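Local coordinates for protein cysteine synthase (PDB 5XEM) that produces hydrogen sulfide through pyridoxal-phosphate-dependent beta-replacement chemistry and probably also makes L-cysteine from O-acetyl-L-serine and sulfide, at residues V172-C177 against L290-L295; P206-L211 against C247-A252. One frame throughout, in Å; residues are numbered along the deposited sequence.

Interaction 1. Residues V172-C177 against L290-L295; sequences VDVFIC and LKIVVL
Backbone hydrogen bonds join the two strands in parallel, V174 facing I292, F175 facing V293 and I176 facing V294. V293 N donates to V174 O at 2.8 Å, almost straight at 173°, and V293 O takes I176 N at 2.9 Å nearly along the C=O axis. L295 N reaches I176 O over a longer 3.3 Å. At the start of the pairing K291 O is gripped twice, by D173 N and V174 N, both in its carbonyl plane.

The aspartate side chain adds a sixth bond: with CG beside its own N (chi1 -62°), D173 OD2 uses its anti lone pair to accept K291 N at 2.8 Å. A short carboxylate suits the partly exposed N-terminal end of the strand pair, whereas K291 continues outward, and its NZ forms a salt bridge with E31.

These strands lie mid-sheet in the large domain of the fold-type II PLP enzymes, 174-178 having strand 200-206 along its other edge, so apolar, mostly beta-branched residues fill both faces. Toward helix 269-284, V174 and I292 run side by side (V174 CB to I292 CG1, 4.0 Å), and I176 CD1 extends back to I292 CG2 at 4.1 Å. On the other face, beneath helices 151-167 and 183-195, V172 CG1 crosses V293 CG2 obliquely at 3.8 Å, F175 lies beside V293 and L295, and C177 SG meets L295 CD2 at 3.6 Å.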
loop_
_atom_site.group_PDB
_atom_site.type_symbol
_atom_site.label_atom_id
_atom_site.label_comp_id
_atom_site.label_asym_id
_atom_site.label_seq_id
_atom_site.Cartn_x
_atom_site.Cartn_y
_atom_site.Cartn_z
ATOM N N VAL A 172 23.014 10.073 -11.512
ATOM C CA VAL A 172 21.787 9.874 -12.265
ATOM C C VAL A 172 21.958 10.447 -13.655
ATOM O O VAL A 172 22.270 11.643 -13.810
ATOM C CB VAL A 172 20.594 10.557 -11.570
ATOM C CG1 VAL A 172 19.273 10.064 -12.173
ATOM C CG2 VAL A 172 20.638 10.291 -10.080
ATOM N N ASP A 173 21.768 9.598 -14.658
ATOM C CA ASP A 173 21.911 9.975 -16.071
ATOM C C ASP A 173 20.615 10.334 -16.758
ATOM O O ASP A 173 20.595 11.226 -17.610
ATOM C CB ASP A 173 22.569 8.831 -16.831
ATOM C CG ASP A 173 23.945 8.539 -16.307
ATOM O OD1 ASP A 173 24.764 9.478 -16.281
ATOM O OD2 ASP A 173 24.187 7.391 -15.878
ATOM N N VAL A 174 19.527 9.655 -16.386
ATOM C CA VAL A 174 18.250 9.857 -17.054
ATOM C C VAL A 174 17.087 9.768 -16.011
ATOM O O VAL A 174 17.153 8.988 -15.098
ATOM C CB VAL A 174 18.039 8.797 -18.148
ATOM C CG1 VAL A 174 16.719 9.043 -18.867
ATOM C CG2 VAL A 174 19.201 8.793 -19.170
ATOM N N PHE A 175 16.080 10.617 -16.154
ATOM C CA PHE A 175 14.884 10.587 -15.309
ATOM C C PHE A 175 13.706 10.576 -16.265
ATOM O O PHE A 175 13.656 11.392 -17.190
ATOM C CB PHE A 175 14.852 11.828 -14.400
ATOM C CG PHE A 175 13.546 12.029 -13.670
ATOM C CD1 PHE A 175 13.149 11.132 -12.689
ATOM C CD2 PHE A 175 12.730 13.126 -13.951
ATOM C CE1 PHE A 175 11.946 11.296 -12.007
ATOM C CE2 PHE A 175 11.535 13.308 -13.265
ATOM C CZ PHE A 175 11.141 12.380 -12.301
ATOM N N ILE A 176 12.770 9.637 -16.077
ATOM C CA ILE A 176 11.634 9.486 -16.968
ATOM C C ILE A 176 10.409 9.448 -16.072
ATOM O O ILE A 176 10.390 8.680 -15.105
ATOM C CB ILE A 176 11.742 8.225 -17.866
ATOM C CG1 ILE A 176 12.909 8.411 -18.859
ATOM C CG2 ILE A 176 10.429 7.986 -18.616
ATOM C CD1 ILE A 176 13.342 7.190 -19.622
ATOM N N CYS A 177 9.411 10.284 -16.390
ATOM C CA CYS A 177 8.248 10.477 -15.534
ATOM C C CYS A 177 6.969 10.670 -16.346
ATOM O O CYS A 177 6.953 11.424 -17.335
ATOM C CB CYS A 177 8.483 11.700 -14.640
ATOM S SG CYS A 177 7.288 11.931 -13.316
ATOM N N LEU A 290 23.960 3.569 -18.386
ATOM C CA LEU A 290 23.221 4.727 -17.879
ATOM C C LEU A 290 22.454 4.356 -16.610
ATOM O O LEU A 290 22.001 3.225 -16.455
ATOM C CB LEU A 290 22.219 5.249 -18.911
ATOM C CG LEU A 290 22.757 5.628 -20.288
ATOM C CD1 LEU A 290 21.600 5.857 -21.256
ATOM C CD2 LEU A 290 23.653 6.848 -20.202
ATOM N N LYS A 291 22.353 5.296 -15.686
ATOM C CA LYS A 291 21.530 5.101 -14.491
ATOM C C LYS A 291 20.244 5.849 -14.777
ATOM O O LYS A 291 20.238 7.091 -14.930
ATOM C CB LYS A 291 22.242 5.621 -13.260
ATOM C CG LYS A 291 23.445 4.767 -12.865
ATOM C CD LYS A 291 23.869 5.031 -11.430
ATOM C CE LYS A 291 25.195 4.369 -11.073
ATOM N NZ LYS A 291 25.043 2.989 -10.533
ATOM N N ILE A 292 19.168 5.081 -14.911
ATOM C CA ILE A 292 17.886 5.610 -15.380
ATOM C C ILE A 292 16.907 5.483 -14.225
ATOM O O ILE A 292 16.749 4.389 -13.683
ATOM C CB ILE A 292 17.344 4.824 -16.585
ATOM C CG1 ILE A 292 18.372 4.796 -17.733
ATOM C CG2 ILE A 292 16.009 5.411 -17.054
ATOM C CD1 ILE A 292 17.857 4.155 -19.011
ATOM N N VAL A 293 16.290 6.592 -13.835
ATOM C CA VAL A 293 15.266 6.564 -12.765
ATOM C C VAL A 293 13.900 6.764 -13.376
ATOM O O VAL A 293 13.699 7.691 -14.191
ATOM C CB VAL A 293 15.515 7.628 -11.688
ATOM C CG1 VAL A 293 14.381 7.622 -10.650
ATOM C CG2 VAL A 293 16.857 7.395 -10.988
ATOM N N VAL A 294 12.972 5.867 -13.017
ATOM C CA VAL A 294 11.590 5.922 -13.448
ATOM C C VAL A 294 10.749 6.190 -12.193
ATOM O O VAL A 294 10.887 5.487 -11.194
ATOM C CB VAL A 294 11.162 4.579 -14.079
ATOM C CG1 VAL A 294 9.643 4.463 -14.251
ATOM C CG2 VAL A 294 11.884 4.409 -15.408
ATOM N N LEU A 295 9.905 7.209 -12.242
ATOM C CA LEU A 295 8.995 7.461 -11.156
ATOM C C LEU A 295 7.776 6.576 -11.361
ATOM O O LEU A 295 7.131 6.676 -12.379
ATOM C CB LEU A 295 8.586 8.926 -11.101
ATOM C CG LEU A 295 7.897 9.331 -9.792
ATOM C CD1 LEU A 295 8.936 9.538 -8.688
ATOM C CD2 LEU A 295 7.049 10.555 -9.964
#

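Interaction 2. Residues P206-L211 against C247-A252; sequences PASSPL and CEDDDA. With CA (calcium ion), chain J.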
loop_
_atom_site.group_PDB
_atom_site.type_symbol
_atom_site.label_atom_id
_atom_site.label_comp_id
_atom_site.label_asym_id
_atom_site.label_seq_id
_atom_site.Cartn_x
_atom_site.Cartn_y
_atom_site.Cartn_z
ATOM N N PRO A 206 0.246 9.726 -22.945
ATOM C CA PRO A 206 -0.383 8.605 -23.632
ATOM C C PRO A 206 -0.242 8.748 -25.149
ATOM O O PRO A 206 -0.522 9.831 -25.696
ATOM C CB PRO A 206 -1.857 8.721 -23.225
ATOM C CG PRO A 206 -1.855 9.550 -22.009
ATOM C CD PRO A 206 -0.718 10.494 -22.155
ATOM N N ALA A 207 0.133 7.673 -25.815
ATOM C CA ALA A 207 0.217 7.703 -27.284
ATOM C C ALA A 207 -1.111 8.063 -27.922
ATOM O O ALA A 207 -1.094 8.712 -28.964
ATOM C CB ALA A 207 0.736 6.376 -27.849
ATOM N N SER A 208 -2.252 7.662 -27.340
ATOM C CA SER A 208 -3.559 8.016 -27.921
ATOM C C SER A 208 -4.136 9.349 -27.392
ATOM O O SER A 208 -5.269 9.723 -27.708
ATOM C CB SER A 208 -4.565 6.880 -27.734
ATOM O OG SER A 208 -4.555 6.438 -26.416
ATOM N N SER A 209 -3.362 10.058 -26.590
ATOM C CA SER A 209 -3.677 11.441 -26.277
ATOM C C SER A 209 -2.420 12.291 -26.276
ATOM O O SER A 209 -2.023 12.854 -25.245
ATOM C CB SER A 209 -4.416 11.559 -24.957
ATOM O OG SER A 209 -5.041 12.839 -24.891
ATOM N N PRO A 210 -1.837 12.470 -27.466
ATOM C CA PRO A 210 -0.514 13.013 -27.627
ATOM C C PRO A 210 -0.514 14.532 -27.739
ATOM O O PRO A 210 -0.059 15.095 -28.764
ATOM C CB PRO A 210 -0.076 12.353 -28.908
ATOM C CG PRO A 210 -1.305 12.378 -29.733
ATOM C CD PRO A 210 -2.413 12.103 -28.777
ATOM N N LEU A 211 -0.947 15.192 -26.667
ATOM C CA LEU A 211 -1.090 16.639 -26.685
ATOM C C LEU A 211 0.244 17.347 -26.909
ATOM O O LEU A 211 0.319 18.276 -27.740
ATOM C CB LEU A 211 -1.780 17.172 -25.413
ATOM C CG LEU A 211 -1.981 18.684 -25.342
ATOM C CD1 LEU A 211 -2.729 19.174 -26.571
ATOM C CD2 LEU A 211 -2.717 19.096 -24.057
ATOM N N CYS A 247 3.456 6.181 -24.702
ATOM C CA CYS A 247 3.136 4.774 -24.546
ATOM C C CYS A 247 1.691 4.505 -24.945
ATOM O O CYS A 247 0.784 5.237 -24.570
ATOM C CB CYS A 247 3.363 4.330 -23.110
ATOM S SG CYS A 247 3.245 2.541 -22.872
ATOM N N GLU A 248 1.492 3.457 -25.731
ATOM C CA GLU A 248 0.156 2.967 -26.076
ATOM C C GLU A 248 -0.512 2.273 -24.879
ATOM O O GLU A 248 0.150 1.736 -24.006
ATOM C CB GLU A 248 0.220 2.018 -27.286
ATOM C CG GLU A 248 0.781 2.660 -28.568
ATOM C CD GLU A 248 -0.247 3.475 -29.363
ATOM O OE1 GLU A 248 -1.422 3.588 -28.953
ATOM O OE2 GLU A 248 0.124 4.000 -30.436
ATOM N N ASP A 249 -1.829 2.293 -24.865
ATOM C CA ASP A 249 -2.599 1.677 -23.781
ATOM C C ASP A 249 -2.209 0.213 -23.572
ATOM O O ASP A 249 -1.944 -0.193 -22.453
ATOM C CB ASP A 249 -4.084 1.733 -24.101
ATOM C CG ASP A 249 -4.669 3.141 -24.088
ATOM O OD1 ASP A 249 -4.022 4.090 -23.545
ATOM O OD2 ASP A 249 -5.796 3.289 -24.597
ATOM N N ASP A 250 -2.187 -0.585 -24.650
ATOM C CA ASP A 250 -1.933 -2.021 -24.510
ATOM C C ASP A 250 -0.555 -2.299 -23.935
ATOM O O ASP A 250 -0.404 -3.150 -23.058
ATOM C CB ASP A 250 -2.222 -2.828 -25.832
ATOM C CG ASP A 250 -1.441 -2.323 -27.094
ATOM O OD1 ASP A 250 -0.709 -1.299 -27.021
ATOM O OD2 ASP A 250 -1.566 -2.970 -28.166
ATOM N N ASP A 251 0.451 -1.569 -24.391
ATOM C CA ASP A 251 1.818 -1.734 -23.900
ATOM C C ASP A 251 1.947 -1.357 -22.411
ATOM O O ASP A 251 2.692 -2.014 -21.665
ATOM C CB ASP A 251 2.788 -0.888 -24.722
ATOM C CG ASP A 251 2.902 -1.343 -26.162
ATOM O OD1 ASP A 251 2.635 -2.541 -26.435
ATOM O OD2 ASP A 251 3.256 -0.500 -27.024
ATOM N N ALA A 252 1.203 -0.334 -21.983
ATOM C CA ALA A 252 1.203 0.070 -20.570
ATOM C C ALA A 252 0.666 -1.062 -19.672
ATOM O O ALA A 252 1.261 -1.364 -18.650
ATOM C CB ALA A 252 0.402 1.367 -20.356
HETATM CA CA CA J . -0.000 -1.412 -29.492
HETATM O O HOH W 1 -2.097 5.738 -24.892
HETATM O O HOH W 2 -3.297 3.582 -27.016
HETATM O O HOH W 3 1.568 -3.558 -28.728
HETATM O O HOH W 4 2.164 -0.629 -29.356
#
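P206 and C247 form a parallel bridge, CA atoms 5.3 Å apart, beside which A207 N donates to C247 O at 2.8 Å, straight (175°) but 55° out of the carbonyl plane. Beyond it the chains part: P206-S209 makes a type I turn, closed by S209 N on P206 O, and E248 occupies the N-cap position of helix 249-263, its O accepting A252 N.

The methyl of A207 lies over the flat of the E248 carboxylate, A207 CB 3.4 Å from E248 CD and almost as near to both oxygens; a bend at chi2 (-82°) folds the glutamate back onto it, and alanine is small enough to sit against that face.

This is the C-terminal end of the parallel strands of the mixed alpha/beta sheet, where 200-206 and the outermost strand in this chain, 245-247, run out into loop and helix, and water stitches their ends together. Water 2 accepts D249 N and donates to S208 OG and to E248 OE1, the latter at 2.7 Å; water 1 accepts S208 N and donates to C247 O and D249 OD1. S208 OG also bonds P219 O, and D249 OD1 takes K221 N.

On the helix's outer side D250 chelates calcium through OD1 and OD2, each at 2.6 Å. Waters 3 and 4, bound to the ion, donate to the two D251 oxygens.

Strand 200-206 connects the contacts: C177 of interaction 1 bonds through its backbone to F202 and V204, while C247 of interaction 2 bonds to E205. Their centres are 20 Å apart, their nearest atoms about 9 Å, and both segments of interaction 2 fall between residues 177 and 290 in sequence. Each approaches the active site with its C-terminal strand end. The C177 side chain is about 6 Å from PLP and about 3 Å from that of S184, a cofactor-binding residue; the P206 side chain is about 7 Å from the bound lanthionine and about 9 Å from PLP. Both contacts therefore end close to the cofactor and substrate site, C177 lying nearer to PLP than P206 does.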